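PDB 5ICQ: methylocystis parvus OBBP MbnE from Methylocystis parvus OBBP, which probably binds the copper-chelating peptide methanobactin in the periplasm, as a solute-binding protein of the transport machinery for that compound. Local coordinates for residues N317-R330 against F490-A503. Residues are numbered along the deposited sequence; the frame is centred on the assembly and turned at random.
Sequences NPKGLNGFVFNTRR and FDFDMMIGQYVASA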
loop_
_atom_site.group_PDB
_atom_site.type_symbol
_atom_site.label_atom_id
_atom_site.label_comp_id
_atom_site.label_asym_id
_atom_site.label_seq_id
_atom_site.Cartn_x
_atom_site.Cartn_y
_atom_site.Cartn_z
ATOM N N ASN A 317 4.195 -9.830 3.452
ATOM C CA ASN A 317 3.317 -8.676 3.319
ATOM C C ASN A 317 1.886 -9.139 3.055
ATOM O O ASN A 317 1.674 -10.009 2.208
ATOM C CB ASN A 317 3.785 -7.778 2.183
ATOM C CG ASN A 317 3.371 -6.341 2.380
ATOM O OD1 ASN A 317 3.862 -5.671 3.286
ATOM N ND2 ASN A 317 2.458 -5.859 1.540
ATOM N N PRO A 318 0.888 -8.583 3.738
ATOM C CA PRO A 318 -0.496 -9.014 3.497
ATOM C C PRO A 318 -0.986 -8.631 2.109
ATOM O O PRO A 318 -0.520 -7.666 1.497
ATOM C CB PRO A 318 -1.299 -8.285 4.583
ATOM C CG PRO A 318 -0.435 -7.134 4.990
ATOM C CD PRO A 318 0.985 -7.623 4.850
ATOM N N LYS A 319 -1.965 -9.398 1.633
ATOM C CA LYS A 319 -2.524 -9.272 0.295
ATOM C C LYS A 319 -3.963 -8.780 0.390
ATOM O O LYS A 319 -4.585 -8.819 1.459
ATOM C CB LYS A 319 -2.488 -10.613 -0.444
ATOM C CG LYS A 319 -1.095 -11.238 -0.553
ATOM C CD LYS A 319 -0.244 -10.469 -1.553
ATOM C CE LYS A 319 1.149 -11.058 -1.658
ATOM N NZ LYS A 319 1.821 -11.108 -0.325
ATOM N N GLY A 320 -4.495 -8.342 -0.746
ATOM C CA GLY A 320 -5.846 -7.805 -0.790
ATOM C C GLY A 320 -5.849 -6.331 -0.418
ATOM O O GLY A 320 -4.788 -5.765 -0.167
ATOM N N LEU A 321 -7.021 -5.695 -0.400
ATOM C CA LEU A 321 -8.266 -6.301 -0.870
ATOM C C LEU A 321 -8.912 -5.354 -1.885
ATOM O O LEU A 321 -9.055 -4.151 -1.621
ATOM C CB LEU A 321 -9.236 -6.579 0.294
ATOM C CG LEU A 321 -10.641 -7.137 -0.053
ATOM C CD1 LEU A 321 -11.207 -7.973 1.101
ATOM C CD2 LEU A 321 -11.641 -6.018 -0.416
ATOM N N ASN A 322 -9.277 -5.904 -3.039
ATOM C CA ASN A 322 -10.152 -5.269 -4.014
ATOM C C ASN A 322 -11.478 -6.014 -4.007
ATOM O O ASN A 322 -11.525 -7.203 -3.685
ATOM C CB ASN A 322 -9.584 -5.334 -5.439
ATOM C CG ASN A 322 -8.191 -4.789 -5.547
ATOM O OD1 ASN A 322 -7.838 -3.818 -4.880
ATOM N ND2 ASN A 322 -7.386 -5.404 -6.408
ATOM N N GLY A 323 -12.554 -5.330 -4.380
ATOM C CA GLY A 323 -13.830 -6.030 -4.398
ATOM C C GLY A 323 -14.929 -5.201 -5.018
ATOM O O GLY A 323 -14.781 -3.994 -5.235
ATOM N N PHE A 324 -16.049 -5.877 -5.304
ATOM C CA PHE A 324 -17.290 -5.178 -5.614
ATOM C C PHE A 324 -17.822 -4.534 -4.342
ATOM O O PHE A 324 -18.117 -5.235 -3.372
ATOM C CB PHE A 324 -18.349 -6.139 -6.170
ATOM C CG PHE A 324 -18.051 -6.680 -7.544
ATOM C CD1 PHE A 324 -18.193 -5.874 -8.674
ATOM C CD2 PHE A 324 -17.693 -8.010 -7.708
ATOM C CE1 PHE A 324 -17.935 -6.381 -9.953
ATOM C CE2 PHE A 324 -17.458 -8.530 -8.978
ATOM C CZ PHE A 324 -17.581 -7.704 -10.105
ATOM N N VAL A 325 -17.986 -3.215 -4.349
ATOM C CA VAL A 325 -18.420 -2.482 -3.165
ATOM C C VAL A 325 -19.911 -2.208 -3.265
ATOM O O VAL A 325 -20.368 -1.643 -4.265
ATOM C CB VAL A 325 -17.653 -1.157 -3.023
ATOM C CG1 VAL A 325 -18.216 -0.380 -1.844
ATOM C CG2 VAL A 325 -16.161 -1.413 -2.822
ATOM N N PHE A 326 -20.662 -2.559 -2.215
ATOM C CA PHE A 326 -22.070 -2.179 -2.114
ATOM C C PHE A 326 -22.203 -0.754 -1.590
ATOM O O PHE A 326 -21.552 -0.376 -0.614
ATOM C CB PHE A 326 -22.827 -3.109 -1.149
ATOM C CG PHE A 326 -22.894 -4.554 -1.579
ATOM C CD1 PHE A 326 -23.930 -5.008 -2.388
ATOM C CD2 PHE A 326 -21.969 -5.475 -1.100
ATOM C CE1 PHE A 326 -24.018 -6.359 -2.740
ATOM C CE2 PHE A 326 -22.033 -6.803 -1.449
ATOM C CZ PHE A 326 -23.066 -7.257 -2.267
ATOM N N ASN A 327 -23.077 0.035 -2.209
ATOM C CA ASN A 327 -23.355 1.351 -1.641
ATOM C C ASN A 327 -24.433 1.175 -0.582
ATOM O O ASN A 327 -25.634 1.205 -0.877
ATOM C CB ASN A 327 -23.781 2.354 -2.708
ATOM C CG ASN A 327 -23.984 3.748 -2.122
ATOM O OD1 ASN A 327 -23.929 3.922 -0.903
ATOM N ND2 ASN A 327 -24.200 4.744 -2.981
ATOM N N THR A 328 -24.002 1.005 0.680
ATOM C CA THR A 328 -24.983 0.703 1.718
ATOM C C THR A 328 -25.793 1.929 2.115
ATOM O O THR A 328 -26.689 1.807 2.955
ATOM C CB THR A 328 -24.325 0.119 2.971
ATOM O OG1 THR A 328 -23.561 1.131 3.656
ATOM C CG2 THR A 328 -23.360 -1.009 2.577
ATOM N N ARG A 329 -25.497 3.102 1.550
ATOM C CA ARG A 329 -26.329 4.278 1.794
ATOM C C ARG A 329 -27.671 4.170 1.095
ATOM O O ARG A 329 -28.610 4.897 1.451
ATOM C CB ARG A 329 -25.630 5.555 1.304
ATOM C CG ARG A 329 -24.220 5.767 1.855
ATOM C CD ARG A 329 -23.513 6.878 1.083
ATOM N NE ARG A 329 -22.079 6.950 1.402
ATOM C CZ ARG A 329 -21.153 6.188 0.828
ATOM N NH1 ARG A 329 -21.510 5.281 -0.077
ATOM N NH2 ARG A 329 -19.875 6.318 1.159
ATOM N N ARG A 330 -27.772 3.318 0.086
ATOM C CA ARG A 330 -28.995 3.195 -0.695
ATOM C C ARG A 330 -29.826 2.020 -0.194
ATOM O O ARG A 330 -29.287 0.963 0.137
ATOM C CB ARG A 330 -28.660 3.054 -2.185
ATOM C CG ARG A 330 -27.981 4.318 -2.743
ATOM C CD ARG A 330 -27.716 4.257 -4.246
ATOM N NE ARG A 330 -27.336 5.575 -4.759
ATOM C CZ ARG A 330 -27.065 5.848 -6.036
ATOM N NH1 ARG A 330 -27.122 4.894 -6.961
ATOM N NH2 ARG A 330 -26.739 7.085 -6.392
ATOM N N PHE A 490 -20.425 9.367 -4.457
ATOM C CA PHE A 490 -21.074 8.095 -4.125
ATOM C C PHE A 490 -22.345 7.882 -4.949
ATOM O O PHE A 490 -23.348 7.348 -4.461
ATOM C CB PHE A 490 -21.362 7.997 -2.618
ATOM C CG PHE A 490 -20.152 8.303 -1.749
ATOM C CD1 PHE A 490 -18.975 7.578 -1.885
ATOM C CD2 PHE A 490 -20.201 9.320 -0.800
ATOM C CE1 PHE A 490 -17.851 7.852 -1.083
ATOM C CE2 PHE A 490 -19.087 9.607 0.009
ATOM C CZ PHE A 490 -17.906 8.880 -0.144
ATOM N N ASP A 491 -22.298 8.278 -6.223
ATOM C CA ASP A 491 -23.446 8.128 -7.117
ATOM C C ASP A 491 -23.307 6.819 -7.899
ATOM O O ASP A 491 -23.024 6.782 -9.103
ATOM C CB ASP A 491 -23.570 9.332 -8.041
ATOM C CG ASP A 491 -24.735 9.207 -9.004
ATOM O OD1 ASP A 491 -25.656 8.391 -8.744
ATOM O OD2 ASP A 491 -24.721 9.915 -10.030
ATOM N N PHE A 492 -23.511 5.724 -7.171
ATOM C CA PHE A 492 -23.446 4.386 -7.751
ATOM C C PHE A 492 -24.221 3.438 -6.843
ATOM O O PHE A 492 -24.425 3.720 -5.656
ATOM C CB PHE A 492 -21.989 3.917 -7.931
ATOM C CG PHE A 492 -21.187 3.900 -6.640
ATOM C CD1 PHE A 492 -21.252 2.808 -5.779
ATOM C CD2 PHE A 492 -20.375 4.977 -6.297
ATOM C CE1 PHE A 492 -20.537 2.799 -4.583
ATOM C CE2 PHE A 492 -19.644 4.971 -5.105
ATOM C CZ PHE A 492 -19.730 3.881 -4.251
ATOM N N ASP A 493 -24.687 2.326 -7.431
ATOM C CA ASP A 493 -25.214 1.225 -6.622
ATOM C C ASP A 493 -24.085 0.312 -6.169
ATOM O O ASP A 493 -24.032 -0.099 -5.000
ATOM C CB ASP A 493 -26.235 0.390 -7.414
ATOM C CG ASP A 493 -27.483 1.166 -7.801
ATOM O OD1 ASP A 493 -27.895 2.091 -7.059
ATOM O OD2 ASP A 493 -28.063 0.823 -8.857
ATOM N N MET A 494 -23.189 -0.015 -7.100
ATOM C CA MET A 494 -22.051 -0.893 -6.873
ATOM C C MET A 494 -20.920 -0.445 -7.784
ATOM O O MET A 494 -21.159 0.010 -8.906
ATOM C CB MET A 494 -22.414 -2.359 -7.169
ATOM C CG MET A 494 -21.231 -3.342 -7.039
ATOM S SD MET A 494 -21.776 -5.059 -7.234
ATOM C CE MET A 494 -22.589 -5.328 -5.666
ATOM N N MET A 495 -19.694 -0.558 -7.296
ATOM C CA MET A 495 -18.531 -0.275 -8.122
ATOM C C MET A 495 -17.408 -1.133 -7.581
ATOM O O MET A 495 -17.562 -1.806 -6.560
ATOM C CB MET A 495 -18.170 1.222 -8.114
ATOM C CG MET A 495 -17.789 1.779 -6.753
ATOM S SD MET A 495 -17.156 3.483 -6.905
ATOM C CE MET A 495 -15.486 3.160 -7.480
ATOM N N ILE A 496 -16.275 -1.131 -8.269
ATOM C CA ILE A 496 -15.118 -1.897 -7.810
ATOM C C ILE A 496 -14.200 -0.946 -7.061
ATOM O O ILE A 496 -13.882 0.138 -7.562
ATOM C CB ILE A 496 -14.409 -2.593 -8.984
ATOM C CG1 ILE A 496 -15.310 -3.725 -9.493
ATOM C CG2 ILE A 496 -13.049 -3.132 -8.538
ATOM C CD1 ILE A 496 -14.849 -4.372 -10.797
ATOM N N GLY A 497 -13.810 -1.326 -5.841
ATOM C CA GLY A 497 -13.006 -0.464 -5.006
ATOM C C GLY A 497 -11.786 -1.199 -4.491
ATOM O O GLY A 497 -11.729 -2.427 -4.491
ATOM N N GLN A 498 -10.809 -0.420 -4.032
ATOM C CA GLN A 498 -9.547 -0.959 -3.544
ATOM C C GLN A 498 -9.302 -0.527 -2.102
ATOM O O GLN A 498 -9.485 0.648 -1.757
ATOM C CB GLN A 498 -8.407 -0.499 -4.453
ATOM C CG GLN A 498 -7.044 -0.964 -4.032
ATOM C CD GLN A 498 -6.011 -0.793 -5.131
ATOM O OE1 GLN A 498 -5.540 0.315 -5.390
ATOM N NE2 GLN A 498 -5.653 -1.899 -5.785
ATOM N N TYR A 499 -8.888 -1.486 -1.259
ATOM C CA TYR A 499 -8.531 -1.261 0.152
ATOM C C TYR A 499 -7.197 -1.978 0.372
ATOM O O TYR A 499 -7.176 -3.094 0.881
ATOM C CB TYR A 499 -9.616 -1.795 1.098
ATOM C CG TYR A 499 -10.963 -1.156 0.865
ATOM C CD1 TYR A 499 -11.835 -1.655 -0.098
ATOM C CD2 TYR A 499 -11.344 -0.029 1.579
ATOM C CE1 TYR A 499 -13.068 -1.053 -0.331
ATOM C CE2 TYR A 499 -12.583 0.572 1.364
ATOM C CZ TYR A 499 -13.438 0.048 0.412
ATOM O OH TYR A 499 -14.663 0.643 0.176
ATOM N N VAL A 500 -6.096 -1.349 -0.050
ATOM C CA VAL A 500 -4.805 -2.043 -0.077
ATOM C C VAL A 500 -4.367 -2.394 1.338
ATOM O O VAL A 500 -4.296 -1.522 2.212
ATOM C CB VAL A 500 -3.743 -1.176 -0.775
ATOM C CG1 VAL A 500 -2.346 -1.788 -0.579
ATOM C CG2 VAL A 500 -4.050 -1.017 -2.263
ATOM N N ALA A 501 -4.062 -3.675 1.568
ATOM C CA ALA A 501 -3.607 -4.121 2.882
ATOM C C ALA A 501 -2.188 -3.646 3.159
ATOM O O ALA A 501 -1.347 -3.566 2.263
ATOM C CB ALA A 501 -3.636 -5.649 2.995
ATOM N N SER A 502 -1.917 -3.355 4.421
ATOM C CA SER A 502 -0.582 -2.992 4.856
ATOM C C SER A 502 -0.208 -3.886 6.027
ATOM O O SER A 502 -1.080 -4.416 6.717
ATOM C CB SER A 502 -0.523 -1.504 5.235
ATOM O OG SER A 502 0.062 -1.295 6.499
ATOM N N ALA A 503 1.098 -4.085 6.223
ATOM C CA ALA A 503 1.561 -4.870 7.359
ATOM C C ALA A 503 1.406 -4.138 8.683
ATOM O O ALA A 503 1.570 -4.761 9.734
ATOM C CB ALA A 503 3.032 -5.267 7.165
HETATM O O HOH W 1 3.250 -3.342 4.243
HETATM O O HOH W 2 1.375 -3.314 1.341
HETATM O O HOH W 3 -1.084 -5.457 0.153
HETATM O O HOH W 4 -26.256 5.642 -9.572
#
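Met494 packs against Phe324 and Phe326 of the neighbouring antiparallel strand, obliquely to the first and alongside the second, while a backbone ladder (Val325 N to Met495 O, 2.7 Å) joins 494-498 to 322-326 in one mixed sheet of this periplasmic binding protein. CB and CG, the latter anti to the backbone N (chi1 176°), both pass close to Val325 O; SD packs 3.7 Å from Phe324 CB and lies oblique to that ring, 4.8 Å from its centroid, a Met-aromatic contact; a bend at the last torsion lays CE over one face of the Phe326 ring, a CH-pi contact. On the opposite sheet face Val325 CG2 meets the edge of the Tyr499 ring and lies 3.8 Å from Gly497 N, where a side chain would clash. Beyond the strand end Asn327 ND2 donates to Phe492 O, and the Arg329 guanidinium stacks flat on Phe490, planes 12° apart, its NH2 also bound to Ala518 O. Arg330 spans two carboxylates: NH1 reaches Asp493 OD1 from above the carboxylate plane and NH2 the anti lone pair of Asp491 OD1, each bond 2.9 Å. An alanine at Arg330 would remove both salt bridges and is likely to leave the two acidic groups without their shared counter-charge. Past Phe326 apolar contact gives way to charge: the arginine probably stabilises both carboxylates, which hold its guanidinium from turning.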